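Local coordinates for beta-ketoacyl-[acyl-carrier-protein] synthase III (PDB 2X3E) that probably catalyses the first condensation of fatty acid synthesis, joining acetyl-CoA and malonyl-ACP to give 3-oxobutanoyl-ACP, at residues Arg4-Gly10 and Val165-Ala171. The protein carries 1 engineered substitution. Sequence-based numbering, arbitrary orientation. Where two conformers were deposited one is given.
Sequences RAAVVCG and VLRAGDA
Val7 and Arg167 pair at the middle of two antiparallel strands in the five-stranded mixed sheet of this thiolase-like fold. Strand 5-14 lies beside strand 160-169, and its far side has backbone bonds with Gly175 and Leu177. Two backbone bonds join the pair, Val7 N to Arg167 O at 2.8 Å and Arg167 N to Val7 O at 2.9 Å. Ala5 and Gly169 are also bonded both ways. At Cys9 and Gly10 the strand makes a classic beta bulge, both residues facing Val165.

The tight face carries Val8 and Leu166. Val8 CG2 meets Leu166 CD2 at 3.6 Å, and helix 114-127 packs on Leu166 through Val122 and Ile126. On the opposite face Val165 is buried against helix 53-68. On that face too, the Arg167 guanidinium has Val7 CG1 over its centre and a salt bridge to Glu173. Its NH1 also bonds Ala168 O, in the guanidinium plane.

The Arg4 end is looser and wetter. Water 2 accepts from Arg4 N, and water 1 from Ala171 N. The Arg4 guanidinium lays one face over Ala168 CB, offset toward its rim, while Asp132 forms its salt bridge. At the bulge end, Cys9 SG stands between its backbone N and carbonyl carbon (chi1 61°), which brings it 3.5 Å from Val165 CG1.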
ATOM      1  N   ARG A   4       7.626  23.442   0.444  1.00 27.54           N
ATOM      2  CA  ARG A   4       7.699  22.434  -0.652  1.00 25.83           C
ATOM      3  C   ARG A   4       6.372  21.682  -0.816  1.00 24.20           C
ATOM      4  O   ARG A   4       5.965  20.892   0.049  1.00 24.88           O
ATOM      5  CB  ARG A   4       8.854  21.467  -0.398  1.00 26.73           C
ATOM      6  CG  ARG A   4       9.251  20.644  -1.606  1.00 26.36           C
ATOM      7  CD  ARG A   4      10.570  19.921  -1.368  1.00 28.32           C
ATOM      8  NE  ARG A   4      10.564  18.606  -2.012  1.00 27.85           N
ATOM      9  CZ  ARG A   4      11.264  18.263  -3.092  1.00 26.39           C
ATOM     10  NH1 ARG A   4      12.082  19.120  -3.694  1.00 25.55           N
ATOM     11  NH2 ARG A   4      11.146  17.034  -3.570  1.00 25.66           N
ATOM     12  N   ALA A   5       5.697  21.943  -1.934  1.00 21.91           N
ATOM     13  CA  ALA A   5       4.397  21.354  -2.218  1.00 20.06           C
ATOM     14  C   ALA A   5       4.519  20.259  -3.271  1.00 18.50           C
ATOM     15  O   ALA A   5       5.537  20.144  -3.959  1.00 17.48           O
ATOM     16  CB  ALA A   5       3.429  22.429  -2.696  1.00 19.77           C
ATOM     17  N   ALA A   6       3.463  19.460  -3.381  1.00 17.04           N
ATOM     18  CA  ALA A   6       3.314  18.501  -4.463  1.00 16.19           C
ATOM     19  C   ALA A   6       2.295  19.060  -5.437  1.00 15.60           C
ATOM     20  O   ALA A   6       1.173  19.361  -5.041  1.00 15.69           O
ATOM     21  CB  ALA A   6       2.837  17.169  -3.919  1.00 16.09           C
ATOM     22  N   VAL A   7       2.689  19.184  -6.705  1.00 15.27           N
ATOM     23  CA  VAL A   7       1.879  19.833  -7.729  1.00 15.31           C
ATOM     24  C   VAL A   7       1.467  18.867  -8.841  1.00 14.52           C
ATOM     25  O   VAL A   7       2.306  18.204  -9.445  1.00 14.72           O
ATOM     26  CB  VAL A   7       2.654  21.012  -8.355  1.00 15.84           C
ATOM     27  CG1 VAL A   7       1.885  21.591  -9.528  1.00 16.48           C
ATOM     28  CG2 VAL A   7       2.937  22.081  -7.305  1.00 16.99           C
ATOM     29  N   VAL A   8       0.169  18.803  -9.122  1.00 14.68           N
ATOM     30  CA  VAL A   8      -0.331  18.015 -10.253  1.00 14.53           C
ATOM     31  C   VAL A   8       0.140  18.669 -11.554  1.00 14.81           C
ATOM     32  O   VAL A   8      -0.043  19.869 -11.748  1.00 15.26           O
ATOM     33  CB  VAL A   8      -1.880  17.922 -10.255  1.00 14.01           C
ATOM     34  CG1 VAL A   8      -2.379  17.199 -11.503  1.00 14.66           C
ATOM     35  CG2 VAL A   8      -2.376  17.208  -8.999  1.00 14.80           C
ATOM     36  N   CYS A   9       0.746  17.881 -12.441  1.00 15.29           N
ATOM     37  CA  CYS A   9       1.248  18.407 -13.714  1.00 16.59           C
ATOM     38  C   CYS A   9       0.999  17.499 -14.925  1.00 16.76           C
ATOM     39  O   CYS A   9       1.424  17.826 -16.022  1.00 17.37           O
ATOM     40  CB  CYS A   9       2.741  18.747 -13.597  1.00 17.33           C
ATOM     41  SG  CYS A   9       3.829  17.369 -13.199  1.00 18.90           S
ATOM     42  N   GLY A  10       0.271  16.397 -14.737  1.00 16.61           N
ATOM     43  CA  GLY A  10      -0.030  15.472 -15.831  1.00 16.84           C
ATOM     44  C   GLY A  10      -1.196  14.565 -15.498  1.00 16.43           C
ATOM     45  O   GLY A  10      -1.407  14.222 -14.335  1.00 15.96           O
ATOM     46  N   VAL A 165       0.657  12.742 -12.738  1.00 15.16           N
ATOM     47  CA  VAL A 165       2.051  13.034 -12.425  1.00 15.33           C
ATOM     48  C   VAL A 165       2.064  14.191 -11.428  1.00 15.76           C
ATOM     49  O   VAL A 165       1.356  15.190 -11.620  1.00 15.39           O
ATOM     50  CB  VAL A 165       2.844  13.434 -13.684  1.00 15.88           C
ATOM     51  CG1 VAL A 165       4.256  13.914 -13.320  1.00 15.38           C
ATOM     52  CG2 VAL A 165       2.900  12.265 -14.673  1.00 16.05           C
ATOM     53  N   LEU A 166       2.837  14.027 -10.355  1.00 16.01           N
ATOM     54  CA  LEU A 166       3.063  15.074  -9.363  1.00 16.94           C
ATOM     55  C   LEU A 166       4.527  15.482  -9.410  1.00 16.75           C
ATOM     56  O   LEU A 166       5.399  14.645  -9.646  1.00 17.07           O
ATOM     57  CB  LEU A 166       2.736  14.575  -7.957  1.00 17.15           C
ATOM     58  CG  LEU A 166       1.302  14.156  -7.652  1.00 18.87           C
ATOM     59  CD1 LEU A 166       1.249  13.389  -6.338  1.00 20.20           C
ATOM     60  CD2 LEU A 166       0.388  15.369  -7.600  1.00 19.93           C
ATOM     61  N   ARG A 167       4.798  16.765  -9.203  1.00 17.00           N
ATOM     62  CA  ARG A 167       6.175  17.260  -9.112  1.00 17.34           C
ATOM     63  C   ARG A 167       6.340  18.161  -7.901  1.00 17.33           C
ATOM     64  O   ARG A 167       5.372  18.733  -7.410  1.00 17.13           O
ATOM     65  CB  ARG A 167       6.559  18.041 -10.376  1.00 18.14           C
ATOM     66  CG  ARG A 167       5.778  19.337 -10.590  1.00 18.80           C
ATOM     67  CD  ARG A 167       6.425  20.202 -11.667  1.00 19.98           C
ATOM     68  NE  ARG A 167       5.610  21.360 -12.030  1.00 21.23           N
ATOM     69  CZ  ARG A 167       5.470  22.467 -11.302  1.00 22.16           C
ATOM     70  NH1 ARG A 167       6.072  22.600 -10.121  1.00 22.24           N
ATOM     71  NH2 ARG A 167       4.705  23.451 -11.760  1.00 22.92           N
ATOM     72  N   ALA A 168       7.574  18.299  -7.434  1.00 17.77           N
ATOM     73  CA  ALA A 168       7.895  19.302  -6.431  1.00 18.48           C
ATOM     74  C   ALA A 168       7.587  20.693  -6.983  1.00 19.44           C
ATOM     75  O   ALA A 168       7.850  20.984  -8.155  1.00 19.62           O
ATOM     76  CB  ALA A 168       9.371  19.207  -6.022  1.00 18.77           C
ATOM     77  N   GLY A 169       7.017  21.541  -6.137  1.00 19.96           N
ATOM     78  CA  GLY A 169       6.695  22.906  -6.521  1.00 21.35           C
ATOM     79  C   GLY A 169       6.445  23.786  -5.317  1.00 22.26           C
ATOM     80  O   GLY A 169       6.846  23.447  -4.195  1.00 22.32           O
ATOM     81  N   ASP A 170       5.804  24.928  -5.564  1.00 23.57           N
ATOM     82  CA  ASP A 170       5.461  25.872  -4.503  0.50 24.33           C
ATOM     83  C   ASP A 170       3.973  25.765  -4.200  1.00 23.96           C
ATOM     84  O   ASP A 170       3.169  25.456  -5.083  1.00 23.87           O
ATOM     85  CB  ASP A 170       5.824  27.306  -4.908  0.50 25.56           C
ATOM     86  CG  ASP A 170       5.834  28.262  -3.727  0.50 27.04           C
ATOM     87  OD1 ASP A 170       5.690  27.793  -2.576  0.50 28.47           O
ATOM     88  OD2 ASP A 170       5.986  29.481  -3.942  0.50 29.59           O
ATOM     89  N   ALA A 171       3.608  26.034  -2.949  1.00 24.31           N
ATOM     90  CA  ALA A 171       2.211  25.955  -2.516  1.00 24.25           C
ATOM     91  C   ALA A 171       1.286  26.953  -3.228  1.00 24.79           C
ATOM     92  O   ALA A 171       0.079  26.748  -3.249  1.00 24.19           O
ATOM     93  CB  ALA A 171       2.114  26.135  -1.005  1.00 24.79           C
TER
HETATM   94  O   HOH W   1       5.403  25.761  -0.832  1.00 22.11           O
HETATM   95  O   HOH W   2       7.892  25.500  -1.288  1.00 45.48           O